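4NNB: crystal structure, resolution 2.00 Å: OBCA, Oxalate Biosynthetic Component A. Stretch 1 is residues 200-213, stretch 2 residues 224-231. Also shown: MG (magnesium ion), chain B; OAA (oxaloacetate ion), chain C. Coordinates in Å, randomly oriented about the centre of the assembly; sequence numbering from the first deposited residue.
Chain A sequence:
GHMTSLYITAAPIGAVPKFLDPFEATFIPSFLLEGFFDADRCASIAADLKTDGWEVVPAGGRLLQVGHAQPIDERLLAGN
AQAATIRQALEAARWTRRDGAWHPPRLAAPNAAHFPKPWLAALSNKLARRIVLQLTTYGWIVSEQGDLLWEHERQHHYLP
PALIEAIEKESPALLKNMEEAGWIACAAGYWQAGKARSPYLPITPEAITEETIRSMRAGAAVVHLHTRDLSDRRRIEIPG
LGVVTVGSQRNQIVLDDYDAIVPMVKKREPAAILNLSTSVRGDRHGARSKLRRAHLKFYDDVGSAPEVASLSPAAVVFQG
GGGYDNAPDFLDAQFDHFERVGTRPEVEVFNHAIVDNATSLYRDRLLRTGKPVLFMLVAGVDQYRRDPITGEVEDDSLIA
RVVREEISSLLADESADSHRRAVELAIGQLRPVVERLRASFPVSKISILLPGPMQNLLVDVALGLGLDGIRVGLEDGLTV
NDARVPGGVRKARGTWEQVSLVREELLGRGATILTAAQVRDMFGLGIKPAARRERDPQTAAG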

# COMPACT_ATOMS: atom_id res chain seq x y z
N TYR A 200 7.85 -4.95 6.25
CA TYR A 200 6.84 -5.99 6.48
C TYR A 200 5.96 -6.32 5.26
O TYR A 200 5.02 -7.10 5.36
CB TYR A 200 5.94 -5.60 7.66
CG TYR A 200 6.71 -5.08 8.85
CD1 TYR A 200 7.55 -5.91 9.58
CD2 TYR A 200 6.60 -3.74 9.24
CE1 TYR A 200 8.26 -5.44 10.69
CE2 TYR A 200 7.31 -3.25 10.35
CZ TYR A 200 8.14 -4.11 11.06
OH TYR A 200 8.85 -3.65 12.16
N LEU A 201 6.26 -5.71 4.11
CA LEU A 201 5.51 -6.00 2.89
C LEU A 201 5.73 -7.43 2.41
O LEU A 201 6.87 -7.83 2.14
CB LEU A 201 5.91 -5.05 1.76
CG LEU A 201 4.96 -5.13 0.56
CD1 LEU A 201 3.68 -4.35 0.86
CD2 LEU A 201 5.64 -4.63 -0.72
N PRO A 202 4.65 -8.21 2.29
CA PRO A 202 4.77 -9.61 1.83
C PRO A 202 4.76 -9.72 0.31
O PRO A 202 3.79 -9.31 -0.35
CB PRO A 202 3.53 -10.29 2.42
CG PRO A 202 2.49 -9.16 2.48
CD PRO A 202 3.26 -7.85 2.62
N ILE A 203 5.82 -10.29 -0.24
CA ILE A 203 5.94 -10.40 -1.68
C ILE A 203 6.14 -11.83 -2.18
O ILE A 203 6.30 -12.07 -3.37
CB ILE A 203 7.04 -9.49 -2.21
CG1 ILE A 203 8.41 -9.88 -1.63
CG2 ILE A 203 6.72 -8.04 -1.87
CD1 ILE A 203 9.55 -9.02 -2.17
N THR A 204 6.12 -12.79 -1.25
CA THR A 204 6.29 -14.19 -1.61
C THR A 204 5.05 -14.96 -1.22
O THR A 204 4.28 -14.51 -0.37
CB THR A 204 7.51 -14.81 -0.90
OG1 THR A 204 7.27 -14.85 0.51
CG2 THR A 204 8.76 -14.01 -1.17
N PRO A 205 4.83 -16.14 -1.84
CA PRO A 205 3.65 -16.93 -1.50
C PRO A 205 3.54 -17.21 0.00
O PRO A 205 2.43 -17.13 0.56
CB PRO A 205 3.87 -18.23 -2.26
CG PRO A 205 4.64 -17.80 -3.49
CD PRO A 205 5.55 -16.69 -3.01
N GLU A 206 4.66 -17.51 0.65
CA GLU A 206 4.66 -17.84 2.08
C GLU A 206 4.26 -16.64 2.92
O GLU A 206 3.40 -16.74 3.80
CB GLU A 206 6.05 -18.31 2.52
CG GLU A 206 6.01 -19.39 3.60
CD GLU A 206 5.78 -20.77 3.02
OE1 GLU A 206 6.02 -20.96 1.81
OE2 GLU A 206 5.35 -21.66 3.78
N ALA A 207 4.88 -15.50 2.64
CA ALA A 207 4.61 -14.27 3.38
C ALA A 207 3.20 -13.75 3.10
O ALA A 207 2.50 -13.30 4.01
CB ALA A 207 5.67 -13.21 3.04
N ILE A 208 2.77 -13.82 1.83
CA ILE A 208 1.43 -13.40 1.47
C ILE A 208 0.38 -14.25 2.19
O ILE A 208 -0.61 -13.72 2.72
CB ILE A 208 1.24 -13.42 -0.07
CG1 ILE A 208 2.00 -12.26 -0.70
CG2 ILE A 208 -0.25 -13.39 -0.45
CD1 ILE A 208 2.08 -12.32 -2.24
N THR A 209 0.61 -15.56 2.22
CA THR A 209 -0.29 -16.46 2.94
C THR A 209 -0.37 -16.08 4.42
O THR A 209 -1.46 -15.97 4.98
CB THR A 209 0.16 -17.93 2.82
OG1 THR A 209 0.09 -18.34 1.45
CG2 THR A 209 -0.73 -18.84 3.65
N GLU A 210 0.78 -15.87 5.04
CA GLU A 210 0.80 -15.59 6.48
C GLU A 210 0.09 -14.28 6.81
O GLU A 210 -0.69 -14.22 7.75
CB GLU A 210 2.24 -15.59 7.01
CG GLU A 210 2.37 -15.25 8.49
CD GLU A 210 1.70 -16.29 9.38
OE1 GLU A 210 1.58 -17.46 8.94
OE2 GLU A 210 1.31 -15.95 10.52
N GLU A 211 0.32 -13.25 5.99
CA GLU A 211 -0.33 -11.96 6.21
C GLU A 211 -1.83 -12.02 5.97
O GLU A 211 -2.62 -11.41 6.71
CB GLU A 211 0.33 -10.85 5.36
CG GLU A 211 -0.29 -9.48 5.56
CD GLU A 211 -0.09 -8.94 6.99
OE1 GLU A 211 1.03 -9.07 7.53
OE2 GLU A 211 -1.04 -8.38 7.56
N THR A 212 -2.23 -12.77 4.94
CA THR A 212 -3.65 -12.98 4.66
C THR A 212 -4.36 -13.59 5.87
O THR A 212 -5.42 -13.12 6.30
CB THR A 212 -3.84 -13.92 3.43
OG1 THR A 212 -3.31 -13.27 2.26
CG2 THR A 212 -5.31 -14.23 3.20
N ILE A 213 -3.79 -14.66 6.40
CA ILE A 213 -4.37 -15.32 7.57
C ILE A 213 -4.38 -14.42 8.81
O ILE A 213 -5.41 -14.32 9.49
CB ILE A 213 -3.64 -16.63 7.84
CG1 ILE A 213 -4.03 -17.64 6.76
CG2 ILE A 213 -4.03 -17.19 9.23
CD1 ILE A 213 -2.97 -18.63 6.48
N HIS A 224 -7.83 -8.72 -0.54
CA HIS A 224 -7.51 -8.35 -1.93
C HIS A 224 -6.01 -8.57 -2.17
O HIS A 224 -5.17 -8.00 -1.48
CB HIS A 224 -7.92 -6.89 -2.18
CG HIS A 224 -7.45 -6.31 -3.48
ND1 HIS A 224 -8.00 -6.66 -4.70
CD2 HIS A 224 -6.53 -5.35 -3.75
CE1 HIS A 224 -7.41 -5.97 -5.66
NE2 HIS A 224 -6.51 -5.17 -5.11
N LEU A 225 -5.68 -9.42 -3.14
CA LEU A 225 -4.31 -9.87 -3.36
C LEU A 225 -3.70 -9.36 -4.66
O LEU A 225 -4.37 -9.29 -5.69
CB LEU A 225 -4.28 -11.41 -3.40
CG LEU A 225 -4.61 -12.11 -2.08
CD1 LEU A 225 -4.59 -13.63 -2.23
CD2 LEU A 225 -3.62 -11.67 -1.00
N HIS A 226 -2.41 -9.01 -4.59
CA HIS A 226 -1.55 -8.90 -5.77
C HIS A 226 -0.38 -9.86 -5.61
O HIS A 226 -0.05 -10.28 -4.49
CB HIS A 226 -0.93 -7.51 -5.89
CG HIS A 226 -1.87 -6.41 -6.27
ND1 HIS A 226 -1.68 -5.63 -7.39
CD2 HIS A 226 -2.97 -5.92 -5.65
CE1 HIS A 226 -2.63 -4.72 -7.46
NE2 HIS A 226 -3.43 -4.87 -6.41
N THR A 227 0.26 -10.19 -6.72
CA THR A 227 1.56 -10.85 -6.71
C THR A 227 2.59 -9.92 -7.34
O THR A 227 2.24 -8.93 -7.99
CB THR A 227 1.53 -12.19 -7.45
OG1 THR A 227 0.88 -12.02 -8.72
CG2 THR A 227 0.76 -13.23 -6.63
N ARG A 228 3.87 -10.24 -7.14
CA ARG A 228 4.98 -9.44 -7.66
C ARG A 228 5.99 -10.35 -8.34
O ARG A 228 6.21 -11.48 -7.92
CB ARG A 228 5.71 -8.71 -6.52
CG ARG A 228 4.84 -7.77 -5.67
CD ARG A 228 4.27 -6.61 -6.46
NE ARG A 228 3.63 -5.66 -5.56
CZ ARG A 228 4.29 -4.69 -4.92
NH1 ARG A 228 5.59 -4.52 -5.11
NH2 ARG A 228 3.63 -3.88 -4.10
N ASP A 229 6.62 -9.83 -9.39
CA ASP A 229 7.64 -10.58 -10.12
C ASP A 229 9.01 -10.38 -9.45
O ASP A 229 9.52 -9.26 -9.38
CB ASP A 229 7.64 -10.09 -11.58
CG ASP A 229 8.84 -10.56 -12.39
OD1 ASP A 229 9.45 -11.59 -12.06
OD2 ASP A 229 9.16 -9.89 -13.39
N LEU A 230 9.58 -11.46 -8.92
CA LEU A 230 10.87 -11.38 -8.21
C LEU A 230 12.01 -12.06 -8.98
O LEU A 230 13.06 -12.33 -8.41
CB LEU A 230 10.77 -12.01 -6.81
CG LEU A 230 9.67 -11.55 -5.85
CD1 LEU A 230 9.90 -12.10 -4.45
CD2 LEU A 230 9.58 -10.04 -5.83
N SER A 231 11.80 -12.33 -10.26
CA SER A 231 12.78 -13.08 -11.06
C SER A 231 14.05 -12.27 -11.33
O SER A 231 15.08 -12.83 -11.70
CB SER A 231 12.15 -13.51 -12.39
OG SER A 231 11.74 -12.37 -13.13
MG MG B . -5.20 -3.78 -6.14
O1 OAA C . -7.68 -4.08 -9.73
O2 OAA C . -6.32 -4.39 -7.94
O4 OAA C . -3.52 0.02 -8.28
O5 OAA C . -4.09 -0.77 -10.37
O3 OAA C . -4.48 -2.49 -7.35
C1 OAA C . -6.75 -3.64 -8.92
C2 OAA C . -6.21 -2.25 -9.13
C3 OAA C . -4.90 -1.93 -8.44
C4 OAA C . -4.12 -0.84 -9.06
O HOH W 1 4.16 -12.47 -5.34
O HOH W 2 -6.75 -2.16 -5.82

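The two stretches are held together by a modest, mainly apolar packing of a loop and the first turns of a helix against an extended segment, with no direct hydrogen bond between them and one water bridging their backbones. Together they bury 378 Å², most of it from I203, I208, L225, R228 and L230.

The contact has two apolar centres. In the loop, I203 points toward the other stretch with chi1 in the p well and chi2 in t, which extends CD1 to 3.8 Å from CD2 of L230. The leucine answers with an m, t rotamer, and its other methyl, CD1, rests 3.8 Å from the carbonyl O of I203 and 4.0 Å from CG2 of T204. A branched aliphatic chain suits this place because its two methyls can touch neighbouring parts of the loop at once.

The second centre lies on the helix. I208 and T212, one turn apart, both point toward L225, which points back at them. CD2 of L225 reaches 3.8 Å from CG2 of I208 and 3.6 Å from OG1 of T212. A threonine hydroxyl can be tolerated beside a methyl because it is satisfied within its own helix: T212 OG1 donates to I208 O at 2.8 Å. I208 also extends its CD1 to 3.7 Å from the carbonyl O of H226. That oxygen is buried by the contact and has no polar partner in the model, so the methyl covers it without replacing a hydrogen bond.

R228 runs past I203 toward L201. Its CG packs 4.2 Å from CG2 of I203, while its NH2 is 4.0 Å from CD2 of L201, which approaches the guanidinium obliquely. Burial of the charged group is made acceptable by hydrogen bonds from NE, NH1 and NH2 to partners elsewhere in the structure.

The CA atoms of I203 and R228 are 6.1 Å apart, and water 1 bridges the two main chains here. It lies 2.9 Å from I203 O, placed to donate to it, and accepts from R228 N at 2.9 Å, linking the main chains where they do not bond directly.

T204 caps the start of the helix. Its CA-to-CB bond points away from the other stretch, and its OG1 accepts from A207 N at 3.3 Å, capping an amide that has no earlier helical carbonyl to bond. The threonine thus combines a capping hydroxyl with a methyl that still meets L230.

The extended segment has a second task. H224 NE2 and H226 NE2 bind the magnesium ion at 2.2 and 2.1 Å, and the oxaloacetate ion binds the same metal through O2 at 2.2 Å and O3 at 1.9 Å. The end of the H226 side chain leads away from the helix stretch, so the same short segment carries metal ligands while L225, R228 and L230 point toward the loop and helix.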